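Local coordinates for protein alpha-14 giardin (Giardia lamblia, PDB 3CHJ) that binds calcium and, as an annexin, probably phospholipid, and may link the lipid bilayer to the underlying axoneme as a calcium-regulated structural element, at residues N266-K280 and I307-L319. Residues are numbered along the deposited sequence; the frame is centred on the assembly and turned at random.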
ATOM      1  N   ASN A 266       5.695   7.600  -0.608  1.00 11.99           N
ATOM      2  CA  ASN A 266       4.460   8.393  -0.600  1.00 11.85           C
ATOM      3  C   ASN A 266       3.230   7.502  -0.693  1.00 11.64           C
ATOM      4  O   ASN A 266       2.289   7.652   0.098  1.00 12.31           O
ATOM      5  CB  ASN A 266       4.448   9.415  -1.746  1.00 11.23           C
ATOM      6  CG  ASN A 266       5.379  10.571  -1.495  1.00 12.66           C
ATOM      7  OD1 ASN A 266       5.933  10.709  -0.392  1.00 13.87           O
ATOM      8  ND2 ASN A 266       5.524  11.441  -2.495  1.00 13.25           N
ATOM      9  N   ARG A 267       3.216   6.593  -1.668  1.00 11.51           N
ATOM     10  CA  ARG A 267       1.998   5.805  -1.862  1.00 10.75           C
ATOM     11  C   ARG A 267       1.759   4.843  -0.694  1.00 11.09           C
ATOM     12  O   ARG A 267       0.613   4.653  -0.264  1.00 10.74           O
ATOM     13  CB  ARG A 267       1.991   5.078  -3.216  1.00 10.74           C
ATOM     14  CG  ARG A 267       3.041   4.012  -3.348  1.00 11.62           C
ATOM     15  CD  ARG A 267       2.816   3.265  -4.648  1.00 13.05           C
ATOM     16  NE  ARG A 267       3.928   2.367  -4.942  1.00 12.89           N
ATOM     17  CZ  ARG A 267       4.891   2.629  -5.815  1.00 13.85           C
ATOM     18  NH1 ARG A 267       4.897   3.776  -6.507  1.00 14.69           N
ATOM     19  NH2 ARG A 267       5.857   1.730  -5.994  1.00 16.17           N
ATOM     20  N   ILE A 268       2.827   4.231  -0.161  1.00 10.59           N
ATOM     21  CA  ILE A 268       2.642   3.320   0.959  1.00 10.56           C
ATOM     22  C   ILE A 268       2.127   4.101   2.171  1.00 10.23           C
ATOM     23  O   ILE A 268       1.189   3.673   2.829  1.00 10.87           O
ATOM     24  CB  ILE A 268       3.952   2.569   1.331  1.00 11.31           C
ATOM     25  CG1 ILE A 268       4.488   1.759   0.130  1.00 12.76           C
ATOM     26  CG2 ILE A 268       3.759   1.754   2.600  1.00 10.61           C
ATOM     27  CD1 ILE A 268       3.687   0.531  -0.202  1.00 18.09           C
ATOM     28  N   THR A 269       2.703   5.281   2.414  1.00  9.38           N
ATOM     29  CA  THR A 269       2.293   6.107   3.539  1.00  9.71           C
ATOM     30  C   THR A 269       0.838   6.592   3.344  1.00  9.97           C
ATOM     31  O   THR A 269      -0.005   6.408   4.223  1.00 10.53           O
ATOM     32  CB  THR A 269       3.283   7.277   3.737  1.00 10.17           C
ATOM     33  OG1 THR A 269       4.594   6.724   3.940  1.00 10.89           O
ATOM     34  CG2 THR A 269       2.853   8.151   4.927  1.00 11.88           C
ATOM     35  N   ALA A 270       0.522   7.185   2.197  1.00 10.44           N
ATOM     36  CA  ALA A 270      -0.842   7.690   1.959  1.00 10.62           C
ATOM     37  C   ALA A 270      -1.908   6.580   1.994  1.00 10.98           C
ATOM     38  O   ALA A 270      -2.997   6.790   2.551  1.00 10.80           O
ATOM     39  CB  ALA A 270      -0.882   8.441   0.623  1.00 10.60           C
ATOM     40  N   MET A 271      -1.570   5.405   1.453  1.00 11.13           N
ATOM     41  CA  MET A 271      -2.538   4.289   1.439  1.00 12.09           C
ATOM     42  C   MET A 271      -2.808   3.744   2.825  1.00 11.82           C
ATOM     43  O   MET A 271      -3.922   3.268   3.096  1.00 12.07           O
ATOM     44  CB  MET A 271      -2.092   3.142   0.525  1.00 11.52           C
ATOM     45  CG  MET A 271      -2.141   3.491  -0.937  1.00 13.56           C
ATOM     46  SD  MET A 271      -1.887   2.034  -1.966  1.00 14.71           S
ATOM     47  CE  MET A 271      -0.135   1.759  -1.805  1.00 16.38           C
ATOM     48  N   HIS A 272      -1.805   3.783   3.707  1.00 10.37           N
ATOM     49  CA  HIS A 272      -1.849   2.917   4.889  1.00 11.45           C
ATOM     50  C   HIS A 272      -1.674   3.576   6.235  1.00 11.13           C
ATOM     51  O   HIS A 272      -1.875   2.931   7.248  1.00 10.96           O
ATOM     52  CB  HIS A 272      -0.840   1.779   4.717  1.00 11.13           C
ATOM     53  CG  HIS A 272      -1.180   0.876   3.582  1.00 12.78           C
ATOM     54  ND1 HIS A 272      -0.305   0.586   2.556  1.00 16.96           N
ATOM     55  CD2 HIS A 272      -2.335   0.241   3.287  1.00 12.95           C
ATOM     56  CE1 HIS A 272      -0.902  -0.222   1.695  1.00 12.88           C
ATOM     57  NE2 HIS A 272      -2.133  -0.439   2.109  1.00 17.47           N
ATOM     58  N   PHE A 273      -1.303   4.858   6.270  1.00 11.14           N
ATOM     59  CA  PHE A 273      -0.985   5.460   7.574  1.00 11.84           C
ATOM     60  C   PHE A 273      -2.171   5.477   8.545  1.00 12.88           C
ATOM     61  O   PHE A 273      -1.990   5.336   9.754  1.00 14.32           O
ATOM     62  CB  PHE A 273      -0.367   6.858   7.410  1.00 11.54           C
ATOM     63  CG  PHE A 273      -1.376   7.967   7.294  1.00 12.45           C
ATOM     64  CD1 PHE A 273      -1.766   8.689   8.418  1.00 13.33           C
ATOM     65  CD2 PHE A 273      -1.905   8.321   6.054  1.00 12.02           C
ATOM     66  CE1 PHE A 273      -2.688   9.732   8.323  1.00 13.56           C
ATOM     67  CE2 PHE A 273      -2.840   9.371   5.955  1.00 12.77           C
ATOM     68  CZ  PHE A 273      -3.213  10.079   7.110  1.00 12.76           C
ATOM     69  N   ARG A 274      -3.379   5.631   8.012  1.00 14.18           N
ATOM     70  CA  ARG A 274      -4.536   5.844   8.888  1.00 15.70           C
ATOM     71  C   ARG A 274      -4.970   4.527   9.553  1.00 16.96           C
ATOM     72  O   ARG A 274      -5.359   4.501  10.724  1.00 18.43           O
ATOM     73  CB  ARG A 274      -5.668   6.466   8.075  1.00 15.87           C
ATOM     74  CG  ARG A 274      -6.568   7.369   8.883  1.00 20.95           C
ATOM     75  CD  ARG A 274      -7.587   8.036   7.976  1.00 22.95           C
ATOM     76  NE  ARG A 274      -7.077   9.117   7.111  1.00 23.77           N
ATOM     77  CZ  ARG A 274      -7.082  10.411   7.458  1.00 26.02           C
ATOM     78  NH1 ARG A 274      -7.508  10.793   8.669  1.00 23.34           N
ATOM     79  NH2 ARG A 274      -6.658  11.339   6.606  1.00 27.80           N
ATOM     80  N   GLU A 275      -4.847   3.432   8.819  1.00 16.51           N
ATOM     81  CA  GLU A 275      -5.302   2.131   9.309  1.00 17.81           C
ATOM     82  C   GLU A 275      -4.186   1.355  10.034  1.00 17.53           C
ATOM     83  O   GLU A 275      -4.434   0.667  11.044  1.00 19.43           O
ATOM     84  CB  GLU A 275      -5.850   1.305   8.134  1.00 18.34           C
ATOM     85  CG  GLU A 275      -6.990   1.969   7.341  1.00 23.25           C
ATOM     86  CD  GLU A 275      -6.576   3.039   6.294  1.00 25.68           C
ATOM     87  OE1 GLU A 275      -7.530   3.716   5.822  1.00 28.17           O
ATOM     88  OE2 GLU A 275      -5.368   3.215   5.924  1.00 20.38           O
ATOM     89  N   CYS A 276      -2.959   1.481   9.547  1.00 16.51           N
ATOM     90  CA  CYS A 276      -1.873   0.606   9.981  1.00 16.12           C
ATOM     91  C   CYS A 276      -1.027   1.225  11.098  1.00 16.48           C
ATOM     92  O   CYS A 276       0.194   1.403  10.956  1.00 15.91           O
ATOM     93  CB  CYS A 276      -0.991   0.220   8.788  1.00 15.48           C
ATOM     94  SG  CYS A 276      -1.821  -0.851   7.557  1.00 17.08           S
ATOM     95  N   LYS A 277      -1.676   1.488  12.222  1.00 16.51           N
ATOM     96  CA  LYS A 277      -1.049   2.191  13.334  1.00 17.41           C
ATOM     97  C   LYS A 277       0.135   1.456  13.947  1.00 17.12           C
ATOM     98  O   LYS A 277       1.067   2.095  14.450  1.00 17.57           O
ATOM     99  CB  LYS A 277      -2.087   2.527  14.401  1.00 18.61           C
ATOM    100  CG  LYS A 277      -3.158   3.471  13.873  1.00 22.47           C
ATOM    101  CD  LYS A 277      -4.108   3.920  14.971  1.00 28.54           C
ATOM    102  CE  LYS A 277      -5.259   4.734  14.372  1.00 31.56           C
ATOM    103  NZ  LYS A 277      -5.948   5.571  15.396  1.00 34.43           N
ATOM    104  N   GLY A 278       0.125   0.127  13.870  1.00 16.56           N
ATOM    105  CA  GLY A 278       1.227  -0.634  14.443  1.00 15.86           C
ATOM    106  C   GLY A 278       2.485  -0.702  13.589  1.00 15.10           C
ATOM    107  O   GLY A 278       3.446  -1.383  13.955  1.00 15.04           O
ATOM    108  N   CYS A 279       2.511   0.010  12.464  1.00 13.33           N
ATOM    109  CA  CYS A 279       3.676  -0.045  11.574  1.00 12.78           C
ATOM    110  C   CYS A 279       5.013   0.156  12.281  1.00 12.62           C
ATOM    111  O   CYS A 279       5.944  -0.664  12.108  1.00 12.45           O
ATOM    112  CB  CYS A 279       3.537   0.978  10.460  1.00 12.90           C
ATOM    113  SG  CYS A 279       4.938   0.974   9.293  1.00 13.90           S
ATOM    114  N   LYS A 280       5.145   1.240  13.047  1.00 12.33           N
ATOM    115  CA  LYS A 280       6.443   1.501  13.698  1.00 12.85           C
ATOM    116  C   LYS A 280       6.844   0.399  14.683  1.00 13.38           C
ATOM    117  O   LYS A 280       8.025   0.006  14.747  1.00 13.42           O
ATOM    118  CB  LYS A 280       6.479   2.872  14.379  1.00 13.44           C
ATOM    119  CG  LYS A 280       6.383   4.055  13.404  1.00 12.46           C
ATOM    120  CD  LYS A 280       6.782   5.374  14.115  1.00 13.17           C
ATOM    121  CE  LYS A 280       6.545   6.584  13.207  1.00 14.20           C
ATOM    122  NZ  LYS A 280       6.941   7.897  13.863  1.00 14.82           N
ATOM    123  N   ILE A 307       6.961  12.105   6.905  1.00 12.63           N
ATOM    124  CA  ILE A 307       6.816  10.654   6.904  1.00 12.19           C
ATOM    125  C   ILE A 307       6.759  10.130   8.339  1.00 12.98           C
ATOM    126  O   ILE A 307       5.854   9.347   8.677  1.00 13.55           O
ATOM    127  CB  ILE A 307       7.940   9.960   6.092  1.00 12.78           C
ATOM    128  CG1 ILE A 307       7.883  10.378   4.619  1.00 12.69           C
ATOM    129  CG2 ILE A 307       7.903   8.415   6.261  1.00 12.06           C
ATOM    130  CD1 ILE A 307       6.567  10.048   3.857  1.00 13.99           C
ATOM    131  N   LYS A 308       7.670  10.609   9.196  1.00 13.24           N
ATOM    132  CA  LYS A 308       7.701  10.192  10.618  1.00 13.94           C
ATOM    133  C   LYS A 308       6.385  10.534  11.305  1.00 13.49           C
ATOM    134  O   LYS A 308       5.826   9.700  12.037  1.00 13.90           O
ATOM    135  CB  LYS A 308       8.851  10.864  11.383  1.00 14.85           C
ATOM    136  CG  LYS A 308      10.205  10.235  11.129  1.00 17.42           C
ATOM    137  CD  LYS A 308      11.279  10.780  12.045  1.00 22.61           C
ATOM    138  CE  LYS A 308      11.734  12.171  11.589  1.00 24.73           C
ATOM    139  NZ  LYS A 308      13.023  12.595  12.224  1.00 29.16           N
ATOM    140  N   LEU A 309       5.867  11.743  11.056  1.00 12.83           N
ATOM    141  CA  LEU A 309       4.633  12.180  11.705  1.00 12.99           C
ATOM    142  C   LEU A 309       3.403  11.391  11.233  1.00 12.05           C
ATOM    143  O   LEU A 309       2.539  11.013  12.025  1.00 13.12           O
ATOM    144  CB  LEU A 309       4.428  13.688  11.465  1.00 12.79           C
ATOM    145  CG  LEU A 309       3.241  14.345  12.164  1.00 15.95           C
ATOM    146  CD1 LEU A 309       3.267  14.079  13.659  1.00 17.35           C
ATOM    147  CD2 LEU A 309       3.280  15.843  11.872  1.00 15.34           C
ATOM    148  N   LEU A 310       3.309  11.128   9.934  1.00 11.46           N
ATOM    149  CA  LEU A 310       2.146  10.400   9.413  1.00 11.47           C
ATOM    150  C   LEU A 310       2.051   9.010  10.001  1.00 11.87           C
ATOM    151  O   LEU A 310       0.948   8.514  10.255  1.00 12.31           O
ATOM    152  CB  LEU A 310       2.231  10.296   7.884  1.00 11.50           C
ATOM    153  CG  LEU A 310       1.859  11.611   7.193  1.00 12.18           C
ATOM    154  CD1 LEU A 310       2.320  11.598   5.711  1.00 12.04           C
ATOM    155  CD2 LEU A 310       0.373  11.887   7.293  1.00 11.35           C
ATOM    156  N   TRP A 311       3.204   8.386  10.231  1.00 12.39           N
ATOM    157  CA  TRP A 311       3.236   7.045  10.771  1.00 13.13           C
ATOM    158  C   TRP A 311       3.175   6.999  12.296  1.00 15.23           C
ATOM    159  O   TRP A 311       3.198   5.918  12.892  1.00 16.38           O
ATOM    160  CB  TRP A 311       4.470   6.313  10.238  1.00 12.70           C
ATOM    161  CG  TRP A 311       4.274   5.813   8.859  1.00 12.09           C
ATOM    162  CD1 TRP A 311       4.910   6.239   7.719  1.00 12.97           C
ATOM    163  CD2 TRP A 311       3.394   4.767   8.466  1.00 11.98           C
ATOM    164  NE1 TRP A 311       4.458   5.510   6.630  1.00 13.30           N
ATOM    165  CE2 TRP A 311       3.532   4.596   7.069  1.00 11.77           C
ATOM    166  CE3 TRP A 311       2.474   3.966   9.156  1.00 10.92           C
ATOM    167  CZ2 TRP A 311       2.800   3.646   6.361  1.00 12.18           C
ATOM    168  CZ3 TRP A 311       1.750   3.031   8.455  1.00 13.05           C
ATOM    169  CH2 TRP A 311       1.911   2.872   7.074  1.00 12.52           C
ATOM    170  N   GLU A 312       3.116   8.165  12.930  1.00 16.26           N
ATOM    171  CA  GLU A 312       2.907   8.187  14.363  1.00 18.33           C
ATOM    172  C   GLU A 312       1.428   7.901  14.619  1.00 19.12           C
ATOM    173  O   GLU A 312       0.553   8.596  14.101  1.00 19.47           O
ATOM    174  CB  GLU A 312       3.325   9.532  14.962  1.00 19.66           C
ATOM    175  CG  GLU A 312       3.385   9.519  16.480  1.00 23.64           C
ATOM    176  CD  GLU A 312       4.585   8.753  17.058  1.00 28.86           C
ATOM    177  OE1 GLU A 312       4.743   8.829  18.290  1.00 31.45           O
ATOM    178  OE2 GLU A 312       5.377   8.091  16.328  1.00 28.64           O
ATOM    179  N   PRO A 313       1.141   6.873  15.416  1.00 19.80           N
ATOM    180  CA  PRO A 313      -0.248   6.542  15.717  1.00 21.14           C
ATOM    181  C   PRO A 313      -1.057   7.755  16.205  1.00 22.10           C
ATOM    182  O   PRO A 313      -0.625   8.480  17.112  1.00 22.77           O
ATOM    183  CB  PRO A 313      -0.122   5.503  16.842  1.00 21.37           C
ATOM    184  CG  PRO A 313       1.218   4.897  16.633  1.00 20.68           C
ATOM    185  CD  PRO A 313       2.095   5.976  16.099  1.00 19.61           C
ATOM    186  N   VAL A 314      -2.215   7.989  15.588  1.00 23.49           N
ATOM    187  CA  VAL A 314      -3.165   8.944  16.148  1.00 24.68           C
ATOM    188  C   VAL A 314      -3.896   8.190  17.241  1.00 25.52           C
ATOM    189  O   VAL A 314      -4.411   7.090  17.004  1.00 26.20           O
ATOM    190  CB  VAL A 314      -4.154   9.504  15.105  1.00 24.84           C
ATOM    191  CG1 VAL A 314      -5.235  10.365  15.782  1.00 25.24           C
ATOM    192  CG2 VAL A 314      -3.424  10.355  14.074  1.00 24.19           C
ATOM    193  N   THR A 315      -3.925   8.797  18.430  1.00 25.92           N
ATOM    194  CA  THR A 315      -4.454   8.159  19.639  1.00 26.67           C
ATOM    195  C   THR A 315      -5.620   8.959  20.219  1.00 26.02           C
ATOM    196  O   THR A 315      -5.974   8.787  21.393  1.00 26.73           O
ATOM    197  CB  THR A 315      -3.355   8.019  20.718  1.00 26.52           C
ATOM    198  OG1 THR A 315      -2.844   9.317  21.048  1.00 28.42           O
ATOM    199  CG2 THR A 315      -2.200   7.118  20.238  1.00 28.07           C
ATOM    200  N   VAL A 316      -6.205   9.841  19.404  1.00 25.17           N
ATOM    201  CA  VAL A 316      -7.359  10.665  19.812  1.00 24.18           C
ATOM    202  C   VAL A 316      -8.424  10.708  18.714  1.00 23.53           C
ATOM    203  O   VAL A 316      -8.124  10.486  17.532  1.00 22.43           O
ATOM    204  CB  VAL A 316      -6.945  12.113  20.182  1.00 24.13           C
ATOM    205  CG1 VAL A 316      -5.981  12.120  21.383  1.00 23.64           C
ATOM    206  CG2 VAL A 316      -6.355  12.863  18.963  1.00 24.53           C
ATOM    207  N   PRO A 317      -9.692  10.985  19.087  1.00 22.71           N
ATOM    208  CA  PRO A 317     -10.711  11.133  18.045  1.00 22.52           C
ATOM    209  C   PRO A 317     -10.384  12.208  17.002  1.00 23.03           C
ATOM    210  O   PRO A 317      -9.736  13.209  17.310  1.00 23.33           O
ATOM    211  CB  PRO A 317     -11.964  11.524  18.835  1.00 22.56           C
ATOM    212  CG  PRO A 317     -11.733  10.921  20.189  1.00 21.78           C
ATOM    213  CD  PRO A 317     -10.272  11.123  20.441  1.00 23.23           C
ATOM    214  N   LEU A 318     -10.838  11.964  15.782  1.00 23.53           N
ATOM    215  CA  LEU A 318     -10.717  12.921  14.695  1.00 24.16           C
ATOM    216  C   LEU A 318     -11.541  14.178  14.954  1.00 24.49           C
ATOM    217  O   LEU A 318     -12.549  14.143  15.676  1.00 24.28           O
ATOM    218  CB  LEU A 318     -11.125  12.271  13.365  1.00 24.34           C
ATOM    219  CG  LEU A 318     -10.192  11.151  12.888  1.00 25.63           C
ATOM    220  CD1 LEU A 318     -10.741  10.507  11.635  1.00 27.80           C
ATOM    221  CD2 LEU A 318      -8.782  11.692  12.642  1.00 26.54           C
ATOM    222  N   LEU A 319     -11.083  15.288  14.384  1.00 25.04           N
ATOM    223  CA  LEU A 319     -11.834  16.532  14.424  1.00 25.65           C
ATOM    224  C   LEU A 319     -12.827  16.545  13.273  1.00 26.01           C
ATOM    225  O   LEU A 319     -12.788  15.687  12.385  1.00 25.67           O
ATOM    226  CB  LEU A 319     -10.892  17.732  14.328  1.00 25.52           C
ATOM    227  CG  LEU A 319      -9.731  17.810  15.323  1.00 26.70           C
ATOM    228  CD1 LEU A 319      -8.872  19.040  15.064  1.00 27.41           C
ATOM    229  CD2 LEU A 319     -10.240  17.799  16.771  1.00 28.56           C
TER
HETATM  230  O   HOH W   1      -0.173   5.882  11.741  1.00 26.57           O
HETATM  231  O   HOH W   2      -2.667   6.679  12.791  1.00 36.79           O
HETATM  232  O   HOH W   3       3.067   3.213  12.991  1.00 17.58           O
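Lys-280 NZ is gripped by three groups. It donates to Lys-308 O at 2.8 Å, near the end of helix 301-310, and forms a salt bridge with Glu-312 OE2 at 2.9 Å. Asp-292 adds a second carboxylate from outside the two segments. Extended beyond CG, the Lys-280 chain passes Trp-311 with CE beside its backbone O and CB and ends among these oxygens. Glu-312 OE2 is met on its anti side.

Trp-311 is the buried centre of the contact. Its six-membered ring lies between Phe-273 CA over one face and Cys-279 SG over the other, each 4.0 Å from the centroid. Cys-279 SG stands anti to its own backbone N (chi1 -180°), which carries the sulfur over the indole. At the ring edge, NE1 donates to Thr-269 OG1 at 3.0 Å; that oxygen sits 23° out of the ring plane and also bonds Leu-265 O. Leu-310 CD2 makes a CH-pi contact over the centre of the Phe-273 ring.

One water joins Lys-277 O, Lys-280 N and Trp-311 O. Farther along, Lys-277 NZ donates a hydrogen bond to Val-314 O at 2.7 Å. Met-251 of helix 243-254 and Phe-291 also touch the indole. The contact joins helix 262-272 and the turn into helix 279-287 to the end of helix 301-310 and the chain after it. Segment 266-280 belongs to the fourth annexin repeat of this all-helical fold.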